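Local coordinates for protein Abbfa_003403 (PDB 4ZXH) that probably builds a peptide product as a nonribosomal peptide synthetase, combining condensation, adenylation, carrier and thioesterase domains in a single chain, at residues V111-K116 with F392-E398; S230-V236 with L415-Y421; G1134-F1138 with H1297-M1301. All coordinates share one frame; numbering follows the deposited sequence. Where two conformers were deposited one is given.

Contact 1. Residues V111-K116 with F392-E398; sequences VEQDTK and FPVRQQE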
loop_
_atom_site.group_PDB
_atom_site.type_symbol
_atom_site.label_atom_id
_atom_site.label_comp_id
_atom_site.label_asym_id
_atom_site.label_seq_id
_atom_site.Cartn_x
_atom_site.Cartn_y
_atom_site.Cartn_z
ATOM N N VAL A 111 3.322 6.161 32.725
ATOM C CA VAL A 111 3.147 4.722 32.840
ATOM C C VAL A 111 2.754 4.105 31.495
ATOM O O VAL A 111 3.216 3.027 31.146
ATOM C CB VAL A 111 2.075 4.370 33.945
ATOM C CG1 VAL A 111 1.764 2.865 33.982
ATOM C CG2 VAL A 111 2.534 4.853 35.342
ATOM N N GLU A 112 1.908 4.779 30.725
ATOM C CA GLU A 112 1.600 4.266 29.393
ATOM C C GLU A 112 2.876 4.215 28.544
ATOM O O GLU A 112 3.189 3.168 27.980
ATOM C CB GLU A 112 0.499 5.097 28.720
ATOM C CG GLU A 112 -0.913 4.742 29.256
ATOM C CD GLU A 112 -1.970 5.839 29.049
ATOM O OE1 GLU A 112 -1.632 6.910 28.488
ATOM O OE2 GLU A 112 -3.143 5.627 29.458
ATOM N N GLN A 113 3.644 5.304 28.487
ATOM C CA GLN A 113 4.850 5.280 27.664
ATOM C C GLN A 113 5.887 4.282 28.200
ATOM O O GLN A 113 6.507 3.580 27.408
ATOM C CB GLN A 113 5.449 6.681 27.529
ATOM C CG GLN A 113 5.890 7.047 26.099
ATOM C CD GLN A 113 4.745 7.075 25.062
ATOM O OE1 GLN A 113 3.569 6.825 25.373
ATOM N NE2 GLN A 113 5.101 7.391 23.817
ATOM N N ASP A 114 6.042 4.167 29.515
ATOM C CA ASP A 114 6.992 3.200 30.074
ATOM C C ASP A 114 6.656 1.747 29.744
ATOM O O ASP A 114 7.533 0.972 29.365
ATOM C CB ASP A 114 7.084 3.357 31.587
ATOM C CG ASP A 114 8.003 4.483 32.002
ATOM O OD1 ASP A 114 8.448 5.233 31.108
ATOM O OD2 ASP A 114 8.289 4.598 33.222
ATOM N N THR A 115 5.386 1.377 29.893
ATOM C CA THR A 115 4.958 0.001 29.654
ATOM C C THR A 115 4.941 -0.377 28.170
ATOM O O THR A 115 4.883 -1.550 27.848
ATOM C CB THR A 115 3.544 -0.271 30.245
ATOM O OG1 THR A 115 2.559 0.521 29.572
ATOM C CG2 THR A 115 3.507 0.026 31.752
ATOM N N LYS A 116 4.984 0.605 27.272
ATOM C CA LYS A 116 5.073 0.328 25.831
ATOM C C LYS A 116 6.498 0.095 25.315
ATOM O O LYS A 116 6.702 -0.088 24.112
ATOM C CB LYS A 116 4.437 1.469 25.025
ATOM C CG LYS A 116 2.976 1.241 24.781
ATOM C CD LYS A 116 2.209 2.503 24.436
ATOM C CE LYS A 116 0.718 2.210 24.682
ATOM N NZ LYS A 116 -0.168 3.367 24.364
ATOM N N PHE A 392 -5.970 1.675 38.647
ATOM C CA PHE A 392 -5.128 2.620 37.915
ATOM C C PHE A 392 -5.208 2.308 36.407
ATOM O O PHE A 392 -4.463 1.477 35.895
ATOM C CB PHE A 392 -3.684 2.580 38.417
ATOM C CG PHE A 392 -2.821 3.686 37.862
ATOM C CD1 PHE A 392 -2.705 4.889 38.528
ATOM C CD2 PHE A 392 -2.131 3.521 36.663
ATOM C CE1 PHE A 392 -1.921 5.897 38.023
ATOM C CE2 PHE A 392 -1.349 4.527 36.141
ATOM C CZ PHE A 392 -1.243 5.717 36.810
ATOM N N PRO A 393 -6.125 2.972 35.687
ATOM C CA PRO A 393 -6.288 2.632 34.265
ATOM C C PRO A 393 -5.096 3.016 33.406
ATOM O O PRO A 393 -4.483 4.068 33.565
ATOM C CB PRO A 393 -7.523 3.428 33.854
ATOM C CG PRO A 393 -8.244 3.722 35.164
ATOM C CD PRO A 393 -7.157 3.913 36.159
ATOM N N VAL A 394 -4.779 2.138 32.473
ATOM C CA VAL A 394 -3.652 2.313 31.587
ATOM C C VAL A 394 -4.036 1.884 30.167
ATOM O O VAL A 394 -4.446 0.743 29.953
ATOM C CB VAL A 394 -2.435 1.484 32.073
ATOM C CG1 VAL A 394 -1.405 1.391 30.993
ATOM C CG2 VAL A 394 -1.817 2.124 33.281
ATOM N N ARG A 395 -3.928 2.789 29.198
ATOM C CA ARG A 395 -4.021 2.367 27.808
ATOM C C ARG A 395 -3.034 1.209 27.560
ATOM O O ARG A 395 -1.870 1.286 27.944
ATOM C CB ARG A 395 -3.731 3.529 26.867
ATOM C CG ARG A 395 -4.842 4.575 26.773
ATOM C CD ARG A 395 -4.357 5.840 26.025
ATOM N NE ARG A 395 -3.820 5.555 24.692
ATOM C CZ ARG A 395 -3.246 6.453 23.893
ATOM N NH1 ARG A 395 -3.116 7.716 24.274
ATOM N NH2 ARG A 395 -2.802 6.083 22.703
ATOM N N GLN A 396 -3.497 0.121 26.957
ATOM C CA GLN A 396 -2.605 -1.011 26.715
ATOM C C GLN A 396 -3.075 -1.893 25.548
ATOM O O GLN A 396 -4.231 -1.823 25.117
ATOM C CB GLN A 396 -2.449 -1.842 27.998
ATOM C CG GLN A 396 -3.730 -2.373 28.581
ATOM C CD GLN A 396 -3.965 -3.801 28.156
ATOM O OE1 GLN A 396 -3.123 -4.681 28.394
ATOM N NE2 GLN A 396 -5.087 -4.039 27.474
ATOM N N GLN A 397 -2.158 -2.720 25.053
ATOM C CA GLN A 397 -2.327 -3.467 23.797
ATOM C C GLN A 397 -3.002 -2.640 22.691
ATOM O O GLN A 397 -4.115 -2.945 22.247
ATOM C CB GLN A 397 -3.139 -4.756 23.994
ATOM C CG GLN A 397 -2.942 -5.496 25.317
ATOM C CD GLN A 397 -3.223 -6.995 25.273
ATOM O OE1 GLN A 397 -3.675 -7.539 24.280
ATOM N NE2 GLN A 397 -3.090 -7.623 26.421
ATOM N N GLU A 398 -2.334 -1.597 22.232
ATOM C CA GLU A 398 -2.911 -0.801 21.160
ATOM C C GLU A 398 -2.207 -1.055 19.833
ATOM O O GLU A 398 -0.978 -1.169 19.781
ATOM C CB GLU A 398 -2.873 0.682 21.522
ATOM C CG GLU A 398 -3.749 0.991 22.701
ATOM C CD GLU A 398 -3.622 2.418 23.188
ATOM O OE1 GLU A 398 -2.504 2.972 23.115
ATOM O OE2 GLU A 398 -4.635 2.968 23.688
#
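Glu398 OE1 is gripped by two cationic groups, Lys116 NZ from across the contact and Arg395 NH2 from its own loop, which arrive at opposite faces of the carboxylate. The lysine forms the shorter bond, NZ to Glu398 OE1 at 2.7 Å, from above the carboxylate plane; its chain is extended beyond CG and crosses that of the glutamate at a slant. Arg395 binds side-on: NE donates to the syn lone pair of Glu398 OE2 at 2.9 Å, nearly within the guanidinium plane, while NH2 makes a more tilted bond to OE1. Because both donate to Glu398 OE1, Lys116 NZ and Arg395 NH2 come within 4.1 Å of each other, their charges probably balanced by the carboxylate between them. Glu398 OE2 also lies very close to Ser231 OG, a probable hydrogen bond of doubtful length.

Glu112, at about a right angle to Arg395, bonds to its backbone rather than its guanidinium. Its OE2 accepts from Arg395 N at 3.0 Å along a fairly straight path (164°), on the anti side and out of the carboxylate plane, while the arginine CB and CG lie against the same carboxylate. On the apolar flank Val111 divides its branches: CG1, anti to the backbone N (chi1 174°), meets Val394 CG2 at 3.7 Å, and CG2 reaches Phe392 CE2 at 4.0 Å. Helix 104-115 and the loop following strand 387-391 thus close over the sheet containing strands 40-49 and 138-146, where Val42 takes Val394 and Thr115, and Ala142 takes Val111.

Contact 2. Residues S230-V236 with L415-Y421; sequences SSLVFRV and LVGVLKY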
loop_
_atom_site.group_PDB
_atom_site.type_symbol
_atom_site.label_atom_id
_atom_site.label_comp_id
_atom_site.label_asym_id
_atom_site.label_seq_id
_atom_site.Cartn_x
_atom_site.Cartn_y
_atom_site.Cartn_z
ATOM N N SER A 230 -4.763 3.738 19.568
ATOM C CA SER A 230 -5.306 4.478 20.689
ATOM C C SER A 230 -6.585 3.791 21.136
ATOM O O SER A 230 -7.018 2.830 20.503
ATOM C CB SER A 230 -5.562 5.935 20.311
ATOM O OG SER A 230 -6.160 6.624 21.393
ATOM N N SER A 231 -7.192 4.278 22.214
ATOM C CA SER A 231 -8.329 3.588 22.842
ATOM C C SER A 231 -9.401 4.573 23.217
ATOM O O SER A 231 -9.091 5.639 23.727
ATOM C CB SER A 231 -7.906 2.832 24.108
ATOM O OG SER A 231 -6.837 1.931 23.870
ATOM N N LEU A 232 -10.659 4.217 22.983
ATOM C CA LEU A 232 -11.782 5.066 23.383
ATOM C C LEU A 232 -12.772 4.300 24.276
ATOM O O LEU A 232 -13.490 3.427 23.800
ATOM C CB LEU A 232 -12.488 5.618 22.146
ATOM C CG LEU A 232 -13.809 6.354 22.382
ATOM C CD1 LEU A 232 -13.648 7.452 23.389
ATOM C CD2 LEU A 232 -14.326 6.920 21.071
ATOM N N VAL A 233 -12.805 4.611 25.569
ATOM C CA VAL A 233 -13.727 3.915 26.470
ATOM C C VAL A 233 -15.138 4.514 26.405
ATOM O O VAL A 233 -15.322 5.731 26.498
ATOM C CB VAL A 233 -13.202 3.939 27.921
ATOM C CG1 VAL A 233 -14.150 3.177 28.850
ATOM C CG2 VAL A 233 -11.802 3.324 27.966
ATOM N N PHE A 234 -16.134 3.663 26.212
ATOM C CA PHE A 234 -17.520 4.125 26.174
ATOM C C PHE A 234 -18.386 3.266 27.096
ATOM O O PHE A 234 -17.933 2.232 27.578
ATOM C CB PHE A 234 -18.067 4.088 24.749
ATOM C CG PHE A 234 -18.086 2.707 24.140
ATOM C CD1 PHE A 234 -16.936 2.163 23.579
ATOM C CD2 PHE A 234 -19.248 1.950 24.136
ATOM C CE1 PHE A 234 -16.949 0.890 23.036
ATOM C CE2 PHE A 234 -19.271 0.672 23.586
ATOM C CZ PHE A 234 -18.126 0.141 23.042
ATOM N N ARG A 235 -19.622 3.697 27.350
ATOM C CA ARG A 235 -20.577 2.871 28.102
ATOM C C ARG A 235 -21.944 2.825 27.440
ATOM O O ARG A 235 -22.447 3.836 26.945
ATOM C CB ARG A 235 -20.730 3.375 29.535
ATOM C CG ARG A 235 -19.436 3.428 30.294
ATOM C CD ARG A 235 -19.602 4.017 31.653
ATOM N NE ARG A 235 -18.374 4.684 32.048
ATOM C CZ ARG A 235 -18.104 5.088 33.281
ATOM N NH1 ARG A 235 -18.976 4.872 34.263
ATOM N NH2 ARG A 235 -16.944 5.688 33.526
ATOM N N VAL A 236 -22.540 1.641 27.441
ATOM C CA VAL A 236 -23.896 1.474 26.942
ATOM C C VAL A 236 -24.930 1.803 28.035
ATOM O O VAL A 236 -24.829 1.314 29.162
ATOM C CB VAL A 236 -24.112 0.048 26.432
ATOM C CG1 VAL A 236 -25.517 -0.104 25.898
ATOM C CG2 VAL A 236 -23.090 -0.281 25.357
ATOM N N LEU A 415 -23.070 -1.668 30.243
ATOM C CA LEU A 415 -21.998 -2.426 29.605
ATOM C C LEU A 415 -20.809 -1.504 29.350
ATOM O O LEU A 415 -20.979 -0.347 28.938
ATOM C CB LEU A 415 -22.482 -3.056 28.297
ATOM C CG LEU A 415 -23.404 -4.273 28.370
ATOM C CD1 LEU A 415 -24.019 -4.566 27.034
ATOM C CD2 LEU A 415 -22.642 -5.483 28.852
ATOM N N VAL A 416 -19.605 -1.999 29.606
ATOM C CA VAL A 416 -18.414 -1.180 29.394
ATOM C C VAL A 416 -17.592 -1.719 28.228
ATOM O O VAL A 416 -17.300 -2.924 28.152
ATOM C CB VAL A 416 -17.535 -1.101 30.660
ATOM C CG1 VAL A 416 -16.210 -0.437 30.352
ATOM C CG2 VAL A 416 -18.244 -0.334 31.741
ATOM N N GLY A 417 -17.228 -0.817 27.319
ATOM C CA GLY A 417 -16.519 -1.191 26.116
ATOM C C GLY A 417 -15.350 -0.289 25.797
ATOM O O GLY A 417 -15.282 0.861 26.252
ATOM N N VAL A 418 -14.423 -0.829 25.010
ATOM C CA VAL A 418 -13.268 -0.080 24.555
ATOM C C VAL A 418 -13.129 -0.252 23.065
ATOM O O VAL A 418 -12.946 -1.370 22.603
ATOM C CB VAL A 418 -11.952 -0.546 25.214
ATOM C CG1 VAL A 418 -10.824 0.465 24.933
ATOM C CG2 VAL A 418 -12.130 -0.718 26.691
ATOM N N LEU A 419 -13.218 0.841 22.313
ATOM C CA LEU A 419 -12.908 0.797 20.890
ATOM C C LEU A 419 -11.437 1.142 20.686
ATOM O O LEU A 419 -11.002 2.262 20.950
ATOM C CB LEU A 419 -13.792 1.750 20.074
ATOM C CG LEU A 419 -13.565 1.623 18.549
ATOM C CD1 LEU A 419 -14.118 0.331 17.982
ATOM C CD2 LEU A 419 -14.144 2.793 17.801
ATOM N N LYS A 420 -10.668 0.164 20.235
ATOM C CA LYS A 420 -9.269 0.392 19.897
ATOM C C LYS A 420 -9.159 0.617 18.416
ATOM O O LYS A 420 -9.781 -0.107 17.633
ATOM C CB LYS A 420 -8.415 -0.789 20.320
ATOM C CG LYS A 420 -8.399 -0.944 21.833
ATOM C CD LYS A 420 -7.317 -1.859 22.203
ATOM C CE LYS A 420 -7.253 -2.074 23.661
ATOM N NZ LYS A 420 -6.312 -3.206 23.875
ATOM N N TYR A 421 -8.382 1.626 18.032
ATOM C CA TYR A 421 -8.271 2.024 16.632
ATOM C C TYR A 421 -6.856 2.451 16.284
ATOM O O TYR A 421 -6.152 3.066 17.091
ATOM C CB TYR A 421 -9.247 3.157 16.316
ATOM C CG TYR A 421 -8.982 4.446 17.061
ATOM C CD1 TYR A 421 -9.407 4.622 18.378
ATOM C CD2 TYR A 421 -8.325 5.501 16.447
ATOM C CE1 TYR A 421 -9.161 5.819 19.069
ATOM C CE2 TYR A 421 -8.084 6.701 17.124
ATOM C CZ TYR A 421 -8.501 6.858 18.427
ATOM O OH TYR A 421 -8.249 8.053 19.082
#
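An antiparallel strand pair in the four-stranded sheet of the condensation domain joins residues 230-236, on an outermost strand, to residues 415-421. Hydrogen-bonded pairs Ser230-Tyr421, Leu232-Leu419 and Phe234-Gly417 alternate with non-hydrogen-bonded ones such as Val233-Val418. Each hydrogen-bonded pair is doubly linked, as in Leu232 N to Leu419 O at 2.8 Å and Leu419 N to Leu232 O at 3.0 Å. Beyond them, Val236 N donates to Leu415 O at 2.9 Å, and the two side chains lie side by side with CB atoms 4.0 Å apart.

On the Leu232 and Phe234 face, Val435 of helix 428-447 meets both side chains. On this same face Tyr421 bends back across Ser230, its OH in a weak hydrogen bond with Ser230 OG. The other face carries Ser231 CB against Val418 CG1, and Lys420, whose NZ turns to Glu406 and to the backbone oxygens of Gln396 and Gln397.

Phe234 CG stands between its backbone N and carbonyl carbon (chi1 61°), swinging the ring over the neighbouring strand. There Gly417, lacking a side chain, makes a CH-pi contact: its CA is 4.0 Å from the Phe234 ring centroid, over the face.

Contact 3. Residues G1134-F1138 with H1297-M1301; sequences GGWCF and HSSIM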
loop_
_atom_site.group_PDB
_atom_site.type_symbol
_atom_site.label_atom_id
_atom_site.label_comp_id
_atom_site.label_asym_id
_atom_site.label_seq_id
_atom_site.Cartn_x
_atom_site.Cartn_y
_atom_site.Cartn_z
ATOM N N GLY A 1134 33.811 -34.682 -8.708
ATOM C CA GLY A 1134 33.425 -34.510 -10.081
ATOM C C GLY A 1134 33.365 -33.071 -10.508
ATOM O O GLY A 1134 33.469 -32.168 -9.674
ATOM N N GLY A 1135 33.174 -32.869 -11.808
ATOM C CA GLY A 1135 33.206 -31.544 -12.388
ATOM C C GLY A 1135 32.855 -31.563 -13.867
ATOM O O GLY A 1135 33.024 -32.576 -14.581
ATOM N N TRP A 1136 32.331 -30.432 -14.324
ATOM C CA TRP A 1136 32.043 -30.271 -15.726
ATOM C C TRP A 1136 33.234 -29.540 -16.307
ATOM O O TRP A 1136 33.772 -28.643 -15.666
ATOM C CB TRP A 1136 30.730 -29.502 -15.949
ATOM C CG TRP A 1136 30.645 -28.988 -17.340
ATOM C CD1 TRP A 1136 30.411 -29.720 -18.471
ATOM C CD2 TRP A 1136 30.837 -27.641 -17.767
ATOM N NE1 TRP A 1136 30.424 -28.902 -19.579
ATOM C CE2 TRP A 1136 30.693 -27.618 -19.175
ATOM C CE3 TRP A 1136 31.113 -26.439 -17.101
ATOM C CZ2 TRP A 1136 30.824 -26.449 -19.926
ATOM C CZ3 TRP A 1136 31.239 -25.263 -17.855
ATOM C CH2 TRP A 1136 31.104 -25.286 -19.248
ATOM N N CYS A 1137 33.672 -29.925 -17.498
ATOM C CA CYS A 1137 34.805 -29.241 -18.130
ATOM C C CYS A 1137 36.031 -29.214 -17.186
ATOM O O CYS A 1137 36.437 -30.246 -16.636
ATOM C CB CYS A 1137 34.388 -27.818 -18.539
ATOM S SG CYS A 1137 35.532 -26.904 -19.624
ATOM N N PHE A 1138 36.587 -28.030 -16.978
ATOM C CA PHE A 1138 37.776 -27.834 -16.144
ATOM C C PHE A 1138 37.590 -28.340 -14.699
ATOM O O PHE A 1138 38.546 -28.779 -14.051
ATOM C CB PHE A 1138 38.132 -26.354 -16.174
ATOM C CG PHE A 1138 39.362 -25.992 -15.413
ATOM C CD1 PHE A 1138 40.610 -26.371 -15.864
ATOM C CD2 PHE A 1138 39.272 -25.209 -14.267
ATOM C CE1 PHE A 1138 41.750 -26.014 -15.163
ATOM C CE2 PHE A 1138 40.404 -24.840 -13.568
ATOM C CZ PHE A 1138 41.644 -25.243 -14.016
ATOM N N HIS A 1297 29.487 -29.355 -25.748
ATOM C CA HIS A 1297 30.285 -29.060 -24.567
ATOM C C HIS A 1297 29.537 -28.229 -23.533
ATOM O O HIS A 1297 29.701 -28.433 -22.331
ATOM C CB HIS A 1297 31.570 -28.337 -24.966
ATOM C CG HIS A 1297 32.523 -28.156 -23.831
ATOM N ND1 HIS A 1297 33.155 -29.219 -23.216
ATOM C CD2 HIS A 1297 32.929 -27.045 -23.175
ATOM C CE1 HIS A 1297 33.932 -28.767 -22.248
ATOM N NE2 HIS A 1297 33.813 -27.450 -22.202
ATOM N N SER A 1298 28.714 -27.294 -23.992
ATOM C CA SER A 1298 27.857 -26.543 -23.079
ATOM C C SER A 1298 26.476 -27.185 -22.803
ATOM O O SER A 1298 26.066 -27.306 -21.652
ATOM C CB SER A 1298 27.667 -25.129 -23.613
ATOM O OG SER A 1298 28.763 -24.340 -23.208
ATOM N N SER A 1299 25.776 -27.597 -23.855
ATOM C CA SER A 1299 24.379 -27.992 -23.755
ATOM C C SER A 1299 24.172 -29.315 -23.033
ATOM O O SER A 1299 23.052 -29.647 -22.659
ATOM C CB SER A 1299 23.751 -28.072 -25.149
ATOM O OG SER A 1299 24.405 -29.036 -25.965
ATOM N N ILE A 1300 25.249 -30.068 -22.836
ATOM C CA ILE A 1300 25.188 -31.307 -22.061
ATOM C C ILE A 1300 24.629 -31.020 -20.655
ATOM O O ILE A 1300 23.973 -31.883 -20.051
ATOM C CB ILE A 1300 26.603 -31.988 -21.986
ATOM C CG1 ILE A 1300 26.568 -33.339 -21.268
ATOM C CG2 ILE A 1300 27.602 -31.082 -21.308
ATOM C CD1 ILE A 1300 25.908 -34.424 -22.026
ATOM N N MET A 1301 24.834 -29.790 -20.172
ATOM C CA MET A 1301 24.377 -29.377 -18.843
ATOM C C MET A 1301 23.030 -28.624 -18.836
ATOM O O MET A 1301 22.594 -28.153 -17.777
ATOM C CB MET A 1301 25.461 -28.517 -18.176
ATOM C CG MET A 1301 26.833 -29.222 -18.075
ATOM S SD MET A 1301 27.050 -30.483 -16.780
ATOM C CE MET A 1301 26.285 -31.886 -17.561
#
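Cys1137 SG sits at the edge of the His1297 imidazole, in its plane and 3.1 Å from His1297 NE2. Beside this pair the Trp1136 indole is held by its own N-H: NE1 donates to His1297 O at 2.9 Å, with the acceptor near the indole plane and the donor almost in line with the C=O, although the N-H itself is bent (140°). The bond, with packing on both faces, probably limits rotation of the indole, whose five-membered ring lies obliquely to the imidazole, planes 37° apart.

Both indole faces are covered. Cys1137 CB lies 3.6 Å above the plane of the Trp1136 ring on one side; on the opposite side Met1301 CG makes a CH-pi contact 3.8 Å from the centroid of the five-membered ring of Trp1136. The methionine chain bends at chi2 and chi3, bringing SD into an oblique Met-aromatic contact with the same ring. Ile1300 CG2 adds an apolar touch at Trp1136 CD1.

Farther out, Asp1164 OD2 is hydrogen-bonded to His1297 ND1, the ring nitrogen not facing the cysteine, and so probably orients the imidazole, an arrangement consistent with a Cys-His-Asp catalytic triad. The positive phi of Cys1137 (54°), in a GxCxG sequence, is consistent with the nucleophile elbow of an alpha/beta-hydrolase thioesterase. The elbow joins strand 1131-1136 to helix 1138-1152, and the histidine loop runs from strand 1288-1293 to helix 1303-1316; Ile1163 of strand 1157-1163 packs against Trp1136, Ile1300 and Met1301 between them.

In the fold
Contacts 1 and 2 belong to the condensation domain, their centres about 15 Å apart, and their segments alternate along the chain: 111-116, 230-236, 392-398, 415-421. The loop 392-398 carries the chain from strand 387-391, in the six-stranded sheet beside contact 1, to strand 403-411, in the four-stranded sheet of contact 2, a crossover tying the two halves of the domain together. Bound phosphopantetheine lies about 11 Å from Glu398 and 9 Å from Lys420 (side chains). Contact 3 comes last, in the thioesterase domain, with its centre about 65 and 70 Å from those of contacts 1 and 2, so condensation and product release probably take place at well-separated sites.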